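Local coordinates for hypothetical protein PA2201 (Pseudomonas aeruginosa, PDB 2FEF) that is of unknown function but carries a C-terminal region of the PoNi family, and so may act as an immunity protein against a PoNe-type DNase toxin, at residues B[29-34]-B[90-95]; B[83-88]-B[249-254]; B[177-182]-B[192-197]; B[263-268]-B[286-291]. All coordinates share one frame; numbering follows the deposited sequence.

Interaction 1 of 4, residues B[29-34]-B[90-95]; sequences PRRNID and AIDRGL
R30 and R31 hold the C-terminal end of helix 66-93 through different chemistry. R30 works on carbonyls: its backbone N donates to D92 O at 3.0 Å, and its guanidinium turns an edge to the helix end. There NH2 reaches I91 O at 2.9 Å, in the carbonyl plane and on a lone pair, while NH1 and NH2 together grip L95 O from one face of its plane, NH1 at 2.8 Å. An extended chain from CG to NE provides the reach. I91 O accepts a second hydrogen bond, from G94 N in the Schellman turn. R31 forms a side-on salt bridge with D92, NE to OD1 at 3.0 Å and NH2 to OD2 at 2.9 Å. Both nitrogens come from above the carboxylate plane, the two flat groups being 74° apart. I33 CG2 covers one face of the R31 guanidinium, and P29 CG lies 3.8 Å from R93 NH1. Outside partners complete the polar groups: D283 forms a salt bridge with R30 NH1, W256 NE1 donates to D92 OD1, and R27 O accepts from R93 NH1. The loop between helices 12-20 and 35-54 is thus fastened to the end of helix 66-93, with L35 and W38 of helix 35-54 beside it and L100 of helix 97-127 touching R30.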
loop_
_atom_site.group_PDB
_atom_site.type_symbol
_atom_site.label_atom_id
_atom_site.label_comp_id
_atom_site.label_asym_id
_atom_site.label_seq_id
_atom_site.Cartn_x
_atom_site.Cartn_y
_atom_site.Cartn_z
ATOM N N PRO B 29 0.820 -26.359 7.353
ATOM C CA PRO B 29 -0.248 -25.489 7.891
ATOM C C PRO B 29 -1.140 -26.163 8.950
ATOM O O PRO B 29 -1.336 -27.390 8.932
ATOM C CB PRO B 29 -1.070 -25.140 6.644
ATOM C CG PRO B 29 -0.023 -25.171 5.517
ATOM C CD PRO B 29 0.761 -26.433 5.879
ATOM N N ARG B 30 -1.720 -25.344 9.816
ATOM C CA ARG B 30 -2.613 -25.825 10.877
ATOM C C ARG B 30 -4.032 -26.184 10.396
ATOM O O ARG B 30 -4.787 -26.886 11.098
ATOM C CB ARG B 30 -2.674 -24.806 12.023
ATOM C CG ARG B 30 -1.468 -24.863 12.933
ATOM C CD ARG B 30 -1.658 -23.976 14.176
ATOM N NE ARG B 30 -0.472 -24.061 15.032
ATOM C CZ ARG B 30 0.613 -23.302 14.905
ATOM N NH1 ARG B 30 1.637 -23.515 15.724
ATOM N NH2 ARG B 30 0.689 -22.360 13.950
ATOM N N ARG B 31 -4.372 -25.713 9.201
ATOM C CA ARG B 31 -5.641 -26.021 8.549
ATOM C C ARG B 31 -5.399 -25.984 7.057
ATOM O O ARG B 31 -4.326 -25.555 6.617
ATOM C CB ARG B 31 -6.723 -24.995 8.947
ATOM C CG ARG B 31 -6.474 -23.574 8.478
ATOM C CD ARG B 31 -7.478 -22.595 9.091
ATOM N NE ARG B 31 -7.307 -21.228 8.553
ATOM C CZ ARG B 31 -7.901 -20.749 7.467
ATOM N NH1 ARG B 31 -8.756 -21.493 6.762
ATOM N NH2 ARG B 31 -7.627 -19.491 7.071
ATOM N N ASN B 32 -6.383 -26.428 6.268
ATOM C CA ASN B 32 -6.270 -26.425 4.808
ATOM C C ASN B 32 -6.259 -25.002 4.285
ATOM O O ASN B 32 -7.219 -24.248 4.482
ATOM C CB ASN B 32 -7.416 -27.208 4.137
ATOM C CG ASN B 32 -7.275 -27.263 2.615
ATOM O OD1 ASN B 32 -6.268 -27.730 2.094
ATOM N ND2 ASN B 32 -8.281 -26.769 1.904
ATOM N N ILE B 33 -5.171 -24.612 3.647
ATOM C CA ILE B 33 -5.076 -23.250 3.088
ATOM C C ILE B 33 -4.520 -23.346 1.681
ATOM O O ILE B 33 -3.985 -24.386 1.295
ATOM C CB ILE B 33 -4.187 -22.330 3.955
ATOM C CG1 ILE B 33 -2.745 -22.850 4.001
ATOM C CG2 ILE B 33 -4.815 -22.129 5.341
ATOM C CD1 ILE B 33 -1.765 -21.875 4.605
ATOM N N ASP B 34 -4.693 -22.295 0.889
ATOM C CA ASP B 34 -4.026 -22.258 -0.398
ATOM C C ASP B 34 -2.669 -21.595 -0.187
ATOM O O ASP B 34 -2.619 -20.408 0.152
ATOM C CB ASP B 34 -4.862 -21.468 -1.401
ATOM C CG ASP B 34 -4.222 -21.438 -2.768
ATOM O OD1 ASP B 34 -3.172 -20.773 -2.934
ATOM O OD2 ASP B 34 -4.763 -22.103 -3.672
ATOM N N ALA B 90 0.282 -16.221 10.379
ATOM C CA ALA B 90 1.367 -17.093 10.829
ATOM C C ALA B 90 0.814 -18.348 11.568
ATOM O O ALA B 90 1.335 -19.450 11.418
ATOM C CB ALA B 90 2.298 -16.300 11.731
ATOM N N ILE B 91 -0.230 -18.173 12.361
ATOM C CA ILE B 91 -0.939 -19.312 12.968
ATOM C C ILE B 91 -1.482 -20.281 11.888
ATOM O O ILE B 91 -1.228 -21.524 11.918
ATOM C CB ILE B 91 -2.125 -18.853 13.899
ATOM C CG1 ILE B 91 -1.597 -17.935 15.025
ATOM C CG2 ILE B 91 -2.818 -20.150 14.509
ATOM C CD1 ILE B 91 -2.690 -17.209 15.805
ATOM N N ASP B 92 -2.223 -19.730 10.926
ATOM C CA ASP B 92 -2.710 -20.549 9.773
ATOM C C ASP B 92 -1.590 -21.358 9.106
ATOM O O ASP B 92 -1.755 -22.541 8.773
ATOM C CB ASP B 92 -3.304 -19.638 8.694
ATOM C CG ASP B 92 -4.718 -19.154 9.001
ATOM O OD1 ASP B 92 -5.324 -19.580 10.005
ATOM O OD2 ASP B 92 -5.210 -18.285 8.212
ATOM N N ARG B 93 -0.432 -20.712 8.939
ATOM C CA ARG B 93 0.669 -21.276 8.161
ATOM C C ARG B 93 1.366 -22.429 8.878
ATOM O O ARG B 93 2.108 -23.187 8.249
ATOM C CB ARG B 93 1.711 -20.197 7.821
ATOM C CG ARG B 93 2.861 -20.710 6.916
ATOM C CD ARG B 93 2.335 -21.203 5.574
ATOM N NE ARG B 93 3.403 -21.778 4.736
ATOM C CZ ARG B 93 3.929 -22.988 4.903
ATOM N NH1 ARG B 93 3.472 -23.799 5.868
ATOM N NH2 ARG B 93 4.912 -23.396 4.082
ATOM N N GLY B 94 1.165 -22.539 10.188
ATOM C CA GLY B 94 1.796 -23.625 10.955
ATOM C C GLY B 94 3.112 -23.221 11.608
ATOM O O GLY B 94 3.847 -24.087 12.073
ATOM N N LEU B 95 3.417 -21.918 11.669
ATOM C CA LEU B 95 4.638 -21.464 12.381
ATOM C C LEU B 95 4.563 -21.907 13.855
ATOM O O LEU B 95 3.509 -21.813 14.494
ATOM C CB LEU B 95 4.845 -19.938 12.247
ATOM C CG LEU B 95 5.226 -19.522 10.805
ATOM C CD1 LEU B 95 5.224 -18.038 10.650
ATOM C CD2 LEU B 95 6.611 -20.021 10.498
#

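Interaction 2 of 4, residues B[83-88]-B[249-254]; sequences ASTLLL and GPYAWG
T85 and L88, one turn apart on helix 66-93, receive the loop 249-254 in a helix-to-loop contact within an all-helical fold, joining the N-terminal region to the PoNi-family C-terminal region. The loop is a compact turn: G249 O accepts from the backbone N of A252, W253 and G254, which presents successive carbonyls to the helix. The tight part is around the buried T85 and L88. T85 OG1 comes to 2.7 Å from Y251 O, with E81 O also within its reach. L88 CG is anti to the backbone N (chi1 179°), directed at the loop; of the two methyls, CD2 lies 3.4 Å from P250 O and CD1 3.5 Å from W253 O. G254, at positive phi, brings its N to 4.2 Å from CD2. S84 makes a lighter apolar touch, its CB 4.3 Å from A252 CB, while its OG is bonded to W111 and Q151 NE2 bridges helix and loop by donating to both S84 O and A252 O. P250 gives the contact its exposed side. Y251 is partly exposed and reaches the second subunit, its hydroxyl bonding to D50 and its ring making a cation-pi contact with R54 of that chain. At the near edge of this ring, close to its plane, sits T85 OG1, 3.6 Å from Y251 CB.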
loop_
_atom_site.group_PDB
_atom_site.type_symbol
_atom_site.label_atom_id
_atom_site.label_comp_id
_atom_site.label_asym_id
_atom_site.label_seq_id
_atom_site.Cartn_x
_atom_site.Cartn_y
_atom_site.Cartn_z
ATOM N N ALA B 83 -0.329 -5.962 12.224
ATOM C CA ALA B 83 0.482 -6.921 12.992
ATOM C C ALA B 83 -0.385 -8.029 13.574
ATOM O O ALA B 83 0.038 -9.176 13.601
ATOM C CB ALA B 83 1.302 -6.228 14.119
ATOM N N SER B 84 -1.579 -7.708 14.050
ATOM C CA SER B 84 -2.524 -8.779 14.463
ATOM C C SER B 84 -2.878 -9.753 13.300
ATOM O O SER B 84 -2.992 -10.948 13.518
ATOM C CB SER B 84 -3.813 -8.166 15.045
ATOM O OG SER B 84 -3.561 -7.695 16.370
ATOM N N THR B 85 -3.096 -9.213 12.098
ATOM C CA THR B 85 -3.406 -10.048 10.920
ATOM C C THR B 85 -2.194 -10.868 10.553
ATOM O O THR B 85 -2.309 -12.044 10.277
ATOM C CB THR B 85 -3.948 -9.212 9.742
ATOM O OG1 THR B 85 -4.980 -8.346 10.237
ATOM C CG2 THR B 85 -4.512 -10.112 8.670
ATOM N N LEU B 86 -1.011 -10.276 10.630
ATOM C CA LEU B 86 0.213 -11.052 10.394
ATOM C C LEU B 86 0.277 -12.238 11.343
ATOM O O LEU B 86 0.591 -13.363 10.929
ATOM C CB LEU B 86 1.460 -10.159 10.576
ATOM C CG LEU B 86 2.721 -10.786 9.957
ATOM C CD1 LEU B 86 2.753 -10.690 8.441
ATOM C CD2 LEU B 86 3.995 -10.132 10.557
ATOM N N LEU B 87 -0.017 -11.992 12.628
ATOM C CA LEU B 87 0.016 -13.084 13.621
ATOM C C LEU B 87 -0.969 -14.190 13.218
ATOM O O LEU B 87 -0.618 -15.364 13.184
ATOM C CB LEU B 87 -0.298 -12.537 15.033
ATOM C CG LEU B 87 -0.319 -13.615 16.148
ATOM C CD1 LEU B 87 0.936 -14.402 16.179
ATOM C CD2 LEU B 87 -0.542 -12.905 17.479
ATOM N N LEU B 88 -2.190 -13.800 12.889
ATOM C CA LEU B 88 -3.194 -14.749 12.433
ATOM C C LEU B 88 -2.721 -15.568 11.227
ATOM O O LEU B 88 -2.823 -16.792 11.226
ATOM C CB LEU B 88 -4.520 -14.004 12.146
ATOM C CG LEU B 88 -5.629 -14.930 11.635
ATOM C CD1 LEU B 88 -6.022 -15.986 12.697
ATOM C CD2 LEU B 88 -6.808 -14.099 11.180
ATOM N N GLY B 249 -14.090 -12.316 13.085
ATOM C CA GLY B 249 -12.918 -11.417 13.149
ATOM C C GLY B 249 -11.889 -11.919 12.153
ATOM O O GLY B 249 -10.906 -12.556 12.548
ATOM N N PRO B 250 -12.106 -11.653 10.848
ATOM C CA PRO B 250 -11.173 -12.185 9.852
ATOM C C PRO B 250 -9.783 -11.536 9.941
ATOM O O PRO B 250 -8.841 -12.063 9.370
ATOM C CB PRO B 250 -11.831 -11.814 8.521
ATOM C CG PRO B 250 -12.636 -10.586 8.830
ATOM C CD PRO B 250 -13.195 -10.882 10.212
ATOM N N TYR B 251 -9.656 -10.415 10.650
ATOM C CA TYR B 251 -8.351 -9.745 10.772
ATOM C C TYR B 251 -7.507 -10.197 11.968
ATOM O O TYR B 251 -6.314 -9.824 12.046
ATOM C CB TYR B 251 -8.495 -8.195 10.792
ATOM C CG TYR B 251 -9.014 -7.642 9.491
ATOM C CD1 TYR B 251 -8.120 -7.292 8.470
ATOM C CD2 TYR B 251 -10.406 -7.480 9.267
ATOM C CE1 TYR B 251 -8.581 -6.770 7.259
ATOM C CE2 TYR B 251 -10.884 -6.993 8.026
ATOM C CZ TYR B 251 -9.958 -6.636 7.048
ATOM O OH TYR B 251 -10.354 -6.126 5.838
ATOM N N ALA B 252 -8.089 -10.943 12.925
ATOM C CA ALA B 252 -7.317 -11.311 14.128
ATOM C C ALA B 252 -7.618 -12.715 14.660
ATOM O O ALA B 252 -6.773 -13.329 15.283
ATOM C CB ALA B 252 -7.517 -10.293 15.244
ATOM N N TRP B 253 -8.829 -13.196 14.413
ATOM C CA TRP B 253 -9.362 -14.379 15.146
ATOM C C TRP B 253 -9.584 -15.546 14.180
ATOM O O TRP B 253 -9.066 -16.674 14.383
ATOM C CB TRP B 253 -10.638 -13.879 15.852
ATOM C CG TRP B 253 -11.544 -14.881 16.517
ATOM C CD1 TRP B 253 -11.216 -16.098 17.035
ATOM C CD2 TRP B 253 -12.933 -14.712 16.722
ATOM N NE1 TRP B 253 -12.339 -16.707 17.579
ATOM C CE2 TRP B 253 -13.407 -15.869 17.397
ATOM C CE3 TRP B 253 -13.847 -13.697 16.390
ATOM C CZ2 TRP B 253 -14.748 -16.031 17.744
ATOM C CZ3 TRP B 253 -15.183 -13.871 16.747
ATOM C CH2 TRP B 253 -15.605 -15.013 17.425
ATOM N N GLY B 254 -10.319 -15.260 13.105
ATOM C CA GLY B 254 -10.506 -16.191 11.985
ATOM C C GLY B 254 -11.095 -17.540 12.393
ATOM O O GLY B 254 -12.137 -17.620 13.061
#

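Interaction 3 of 4, residues B[177-182]-B[192-197]; sequences TDRLLD and TSASEE
R179 and D182 hold the returning loop 192-197 by three hydrogen bonds, two donated by R179 and one accepted by D182. S195 N donates to D182 OD2 at 2.8 Å with an N-H...O angle of 161°, using the anti lone pair of the carboxylate oxygen. R179 N donates to E197 O at 2.9 Å, almost in line with the C=O bond (163°). The third is longer: R179 NE reaches S195 O at 3.2 Å, in the carbonyl plane. A bend at chi3 (-78°) sets NE toward S195 O. E196 O lies over one face of the guanidinium, offset toward the rim, and NH2 is 3.5 Å from E196 CA. NH1 has a salt bridge to E212, so the group is also fixed from outside the loop. The other carboxylate oxygen of D182, OD1, accepts from T177 OG1, leaving both oxygens engaged.

These bonds surround the N-terminus of helix 179-189. D178 is its N-cap, with OD1 accepting weakly from L181 N. R179 N, in the first turn, instead finds its acceptor in the loop. Within that loop, S195 OG accepts from E197 N at 3.1 Å, an ST turn. Farther out, Y146 bonds to D178 OD1, F199 N donates to D178 OD2, and R142 pairs with the E197 carboxylate.

Around these bonds the packing is of CB atoms. S195 CB fits against the backbone of D178, 3.7 Å from its C, and D178 CB is 3.4 Å from E197 O. On the outer side, the A194 and D182 CB atoms meet at 3.8 Å.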
loop_
_atom_site.group_PDB
_atom_site.type_symbol
_atom_site.label_atom_id
_atom_site.label_comp_id
_atom_site.label_asym_id
_atom_site.label_seq_id
_atom_site.Cartn_x
_atom_site.Cartn_y
_atom_site.Cartn_z
ATOM N N THR B 177 -13.424 -4.604 29.924
ATOM C CA THR B 177 -13.371 -6.009 29.618
ATOM C C THR B 177 -14.697 -6.642 30.047
ATOM O O THR B 177 -15.361 -6.127 30.968
ATOM C CB THR B 177 -12.227 -6.675 30.404
ATOM O OG1 THR B 177 -12.301 -6.267 31.779
ATOM C CG2 THR B 177 -10.874 -6.252 29.845
ATOM N N ASP B 178 -15.080 -7.730 29.372
ATOM C CA ASP B 178 -16.253 -8.521 29.736
ATOM C C ASP B 178 -15.863 -9.851 30.385
ATOM O O ASP B 178 -14.692 -10.051 30.717
ATOM C CB ASP B 178 -17.186 -8.716 28.520
ATOM C CG ASP B 178 -16.659 -9.720 27.496
ATOM O OD1 ASP B 178 -15.435 -10.020 27.457
ATOM O OD2 ASP B 178 -17.493 -10.196 26.684
ATOM N N ARG B 179 -16.821 -10.761 30.569
ATOM C CA ARG B 179 -16.563 -11.962 31.361
ATOM C C ARG B 179 -15.408 -12.790 30.786
ATOM O O ARG B 179 -14.464 -13.140 31.503
ATOM C CB ARG B 179 -17.813 -12.822 31.486
ATOM C CG ARG B 179 -17.587 -14.107 32.342
ATOM C CD ARG B 179 -18.892 -14.796 32.666
ATOM N NE ARG B 179 -19.616 -14.128 33.738
ATOM C CZ ARG B 179 -20.809 -14.516 34.191
ATOM N NH1 ARG B 179 -21.416 -15.560 33.641
ATOM N NH2 ARG B 179 -21.395 -13.855 35.190
ATOM N N LEU B 180 -15.481 -13.073 29.492
ATOM C CA LEU B 180 -14.429 -13.867 28.837
ATOM C C LEU B 180 -13.049 -13.202 28.926
ATOM O O LEU B 180 -12.071 -13.850 29.306
ATOM C CB LEU B 180 -14.778 -14.199 27.371
ATOM C CG LEU B 180 -13.645 -14.877 26.577
ATOM C CD1 LEU B 180 -13.269 -16.262 27.138
ATOM C CD2 LEU B 180 -13.976 -14.963 25.099
ATOM N N LEU B 181 -12.974 -11.918 28.599
ATOM C CA LEU B 181 -11.678 -11.226 28.669
ATOM C C LEU B 181 -11.141 -11.230 30.105
ATOM O O LEU B 181 -9.923 -11.387 30.313
ATOM C CB LEU B 181 -11.753 -9.781 28.121
ATOM C CG LEU B 181 -12.057 -9.620 26.617
ATOM C CD1 LEU B 181 -12.180 -8.115 26.209
ATOM C CD2 LEU B 181 -11.063 -10.427 25.715
ATOM N N ASP B 182 -12.033 -11.064 31.088
ATOM C CA ASP B 182 -11.633 -11.183 32.496
ATOM C C ASP B 182 -11.091 -12.575 32.868
ATOM O O ASP B 182 -10.059 -12.665 33.554
ATOM C CB ASP B 182 -12.763 -10.783 33.454
ATOM C CG ASP B 182 -12.990 -9.265 33.509
ATOM O OD1 ASP B 182 -12.185 -8.502 32.932
ATOM O OD2 ASP B 182 -13.982 -8.844 34.155
ATOM N N THR B 192 -9.826 -11.341 41.124
ATOM C CA THR B 192 -10.551 -12.185 42.082
ATOM C C THR B 192 -12.028 -12.359 41.698
ATOM O O THR B 192 -12.702 -13.277 42.180
ATOM C CB THR B 192 -10.354 -11.720 43.561
ATOM O OG1 THR B 192 -10.543 -10.299 43.672
ATOM C CG2 THR B 192 -8.946 -12.072 44.033
ATOM N N SER B 193 -12.507 -11.503 40.796
ATOM C CA SER B 193 -13.859 -11.625 40.231
ATOM C C SER B 193 -13.896 -11.251 38.743
ATOM O O SER B 193 -13.011 -10.561 38.246
ATOM C CB SER B 193 -14.824 -10.717 40.996
ATOM O OG SER B 193 -14.625 -9.371 40.597
ATOM N N ALA B 194 -14.938 -11.690 38.044
ATOM C CA ALA B 194 -15.088 -11.366 36.628
ATOM C C ALA B 194 -16.364 -10.574 36.390
ATOM O O ALA B 194 -17.332 -10.703 37.147
ATOM C CB ALA B 194 -15.080 -12.641 35.774
ATOM N N SER B 195 -16.349 -9.768 35.330
ATOM C CA SER B 195 -17.524 -9.057 34.835
ATOM C C SER B 195 -18.663 -10.057 34.613
ATOM O O SER B 195 -18.421 -11.235 34.354
ATOM C CB SER B 195 -17.170 -8.378 33.507
ATOM O OG SER B 195 -18.297 -7.776 32.900
ATOM N N GLU B 196 -19.900 -9.583 34.725
ATOM C CA GLU B 196 -21.063 -10.426 34.437
ATOM C C GLU B 196 -21.568 -10.233 33.015
ATOM O O GLU B 196 -22.466 -10.957 32.577
ATOM C CB GLU B 196 -22.196 -10.136 35.419
ATOM C CG GLU B 196 -21.855 -10.455 36.864
ATOM C CD GLU B 196 -22.985 -10.140 37.800
ATOM O OE1 GLU B 196 -24.019 -9.602 37.332
ATOM O OE2 GLU B 196 -22.839 -10.428 39.007
ATOM N N GLU B 197 -20.999 -9.263 32.302
ATOM C CA GLU B 197 -21.411 -8.961 30.934
ATOM C C GLU B 197 -20.746 -9.872 29.906
ATOM O O GLU B 197 -19.640 -10.381 30.118
ATOM C CB GLU B 197 -21.072 -7.520 30.560
ATOM C CG GLU B 197 -21.655 -6.431 31.469
ATOM C CD GLU B 197 -21.288 -5.039 30.971
ATOM O OE1 GLU B 197 -20.395 -4.393 31.566
ATOM O OE2 GLU B 197 -21.862 -4.603 29.956
#

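Interaction 4 of 4, residues B[263-268]-B[286-291]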
loop_
_atom_site.group_PDB
_atom_site.type_symbol
_atom_site.label_atom_id
_atom_site.label_comp_id
_atom_site.label_asym_id
_atom_site.label_seq_id
_atom_site.Cartn_x
_atom_site.Cartn_y
_atom_site.Cartn_z
ATOM N N LEU B 263 -8.104 -21.113 27.495
ATOM C CA LEU B 263 -8.687 -21.646 28.744
ATOM C C LEU B 263 -8.035 -22.967 29.163
ATOM O O LEU B 263 -7.863 -23.222 30.355
ATOM C CB LEU B 263 -10.233 -21.776 28.638
ATOM C CG LEU B 263 -11.000 -20.447 28.585
ATOM C CD1 LEU B 263 -12.453 -20.617 28.064
ATOM C CD2 LEU B 263 -10.976 -19.730 29.941
ATOM N N GLY B 264 -7.640 -23.793 28.196
ATOM C CA GLY B 264 -6.907 -25.025 28.490
ATOM C C GLY B 264 -5.565 -24.794 29.194
ATOM O O GLY B 264 -5.193 -25.529 30.113
ATOM N N VAL B 265 -4.832 -23.782 28.761
ATOM C CA VAL B 265 -3.578 -23.429 29.426
ATOM C C VAL B 265 -3.864 -22.939 30.849
ATOM O O VAL B 265 -3.197 -23.347 31.804
ATOM C CB VAL B 265 -2.805 -22.352 28.624
ATOM C CG1 VAL B 265 -1.528 -21.900 29.392
ATOM C CG2 VAL B 265 -2.429 -22.898 27.212
ATOM N N LEU B 266 -4.854 -22.054 30.970
ATOM C CA LEU B 266 -5.215 -21.440 32.256
ATOM C C LEU B 266 -5.737 -22.437 33.294
ATOM O O LEU B 266 -5.408 -22.333 34.491
ATOM C CB LEU B 266 -6.236 -20.337 32.018
ATOM C CG LEU B 266 -5.714 -19.137 31.217
ATOM C CD1 LEU B 266 -6.875 -18.183 30.886
ATOM C CD2 LEU B 266 -4.556 -18.423 31.932
ATOM N N TYR B 267 -6.548 -23.397 32.842
ATOM C CA TYR B 267 -7.148 -24.400 33.741
ATOM C C TYR B 267 -6.343 -25.674 33.917
ATOM O O TYR B 267 -6.516 -26.357 34.916
ATOM C CB TYR B 267 -8.558 -24.777 33.300
ATOM C CG TYR B 267 -9.612 -23.797 33.719
ATOM C CD1 TYR B 267 -9.794 -22.616 33.030
ATOM C CD2 TYR B 267 -10.428 -24.050 34.814
ATOM C CE1 TYR B 267 -10.766 -21.708 33.407
ATOM C CE2 TYR B 267 -11.410 -23.142 35.208
ATOM C CZ TYR B 267 -11.581 -21.982 34.489
ATOM O OH TYR B 267 -12.550 -21.069 34.865
ATOM N N GLY B 268 -5.469 -25.999 32.974
ATOM C CA GLY B 268 -4.553 -27.139 33.168
ATOM C C GLY B 268 -5.167 -28.518 33.005
ATOM O O GLY B 268 -4.526 -29.538 33.279
ATOM N N ASP B 286 0.344 -27.043 24.210
ATOM C CA ASP B 286 1.541 -27.770 24.605
ATOM C C ASP B 286 2.742 -26.838 24.761
ATOM O O ASP B 286 3.473 -26.951 25.745
ATOM C CB ASP B 286 1.832 -28.913 23.610
ATOM C CG ASP B 286 0.737 -29.982 23.592
ATOM O OD1 ASP B 286 -0.043 -30.078 24.581
ATOM O OD2 ASP B 286 0.656 -30.750 22.582
ATOM N N TYR B 287 2.918 -25.925 23.796
ATOM C CA TYR B 287 4.002 -24.942 23.780
ATOM C C TYR B 287 3.991 -24.065 25.032
ATOM O O TYR B 287 5.025 -23.929 25.704
ATOM C CB TYR B 287 3.914 -24.044 22.528
ATOM C CG TYR B 287 4.862 -22.879 22.541
ATOM C CD1 TYR B 287 6.218 -23.060 22.278
ATOM C CD2 TYR B 287 4.417 -21.586 22.848
ATOM C CE1 TYR B 287 7.103 -21.991 22.292
ATOM C CE2 TYR B 287 5.304 -20.516 22.858
ATOM C CZ TYR B 287 6.652 -20.737 22.607
ATOM O OH TYR B 287 7.537 -19.675 22.609
ATOM N N ALA B 288 2.833 -23.461 25.325
ATOM C CA ALA B 288 2.688 -22.584 26.485
ATOM C C ALA B 288 2.972 -23.346 27.807
ATOM O O ALA B 288 3.663 -22.826 28.689
ATOM C CB ALA B 288 1.285 -21.979 26.495
ATOM N N ARG B 289 2.462 -24.579 27.919
ATOM C CA ARG B 289 2.666 -25.376 29.133
ATOM C C ARG B 289 4.141 -25.691 29.300
ATOM O O ARG B 289 4.690 -25.471 30.387
ATOM C CB ARG B 289 1.830 -26.656 29.119
ATOM C CG ARG B 289 0.322 -26.399 29.260
ATOM C CD ARG B 289 -0.483 -27.671 29.116
ATOM N NE ARG B 289 -1.865 -27.469 29.536
ATOM C CZ ARG B 289 -2.834 -28.369 29.390
ATOM N NH1 ARG B 289 -2.577 -29.548 28.840
ATOM N NH2 ARG B 289 -4.060 -28.096 29.799
ATOM N N ALA B 290 4.788 -26.170 28.233
ATOM C CA ALA B 290 6.229 -26.499 28.276
ATOM C C ALA B 290 7.100 -25.284 28.606
ATOM O O ALA B 290 8.023 -25.382 29.424
ATOM C CB ALA B 290 6.677 -27.134 26.962
ATOM N N ARG B 291 6.793 -24.144 27.985
ATOM C CA ARG B 291 7.572 -22.925 28.195
ATOM C C ARG B 291 7.375 -22.385 29.607
ATOM O O ARG B 291 8.332 -21.903 30.214
ATOM C CB ARG B 291 7.244 -21.846 27.143
ATOM C CG ARG B 291 8.384 -20.851 26.906
ATOM C CD ARG B 291 8.028 -19.807 25.895
ATOM N NE ARG B 291 9.117 -18.875 25.592
ATOM C CZ ARG B 291 9.454 -17.828 26.345
ATOM N NH1 ARG B 291 10.448 -17.011 25.961
ATOM N NH2 ARG B 291 8.781 -17.570 27.465
HETATM O O HOH W 1 -2.006 -25.668 31.676
#
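R289 makes the direct polar contact with helix 258-267. Its NH2 donates to G264 O at 2.8 Å with an N-H...O angle of 148°, coming from above the carbonyl plane. G264 O also accepts from G268 N, the last-turn backbone bond, and the two donors lie on opposite faces of the plane. The same NH2 bonds to W269 O just beyond the segment, so a single nitrogen ties together two carbonyls at the helix end. G268, with positive phi, ends the helix here, and its C is 3.4 Å from NH2.

A water supplies the second polar route. It donates to V265 O at 2.6 Å and accepts from R289 NE at 2.8 Å, so NE and NH2 serve neighbouring carbonyls, one through solvent and one directly. R289 stretches out fully beyond CG to reach the other helix.

The two helices run nearly parallel: the axes of the short segments approach to 9.7 Å and cross at -29°. The apolar contact is small. A288 points its CB at V265, 3.9 Å from CG2 and 4.0 Å from CG1, sitting against both methyls. V157 and L158 of helix 146-158 also touch V265.

Interactions 1 and 2 are the buried pair. Both use helix 66-93, on adjoining segments with centres 13 Å apart, and W256 touches each, through D92 and R30 in the first and L88 in the second. Their chemistry differs: arginines satisfy carbonyls and a carboxylate at the helix end, whereas earlier on the helix the methyls of one leucine meet loop carbonyls, beside a threonine hydroxyl. Interaction 3 is at the surface, its centre about 31 Å from that of interaction 1, and joins a helix N-terminus to a nearby loop mainly by polar bonds. Interaction 4 is partly buried and alone pairs two helices. Interactions 1 and 4 both direct a guanidinium at carbonyls near a helix C-terminus.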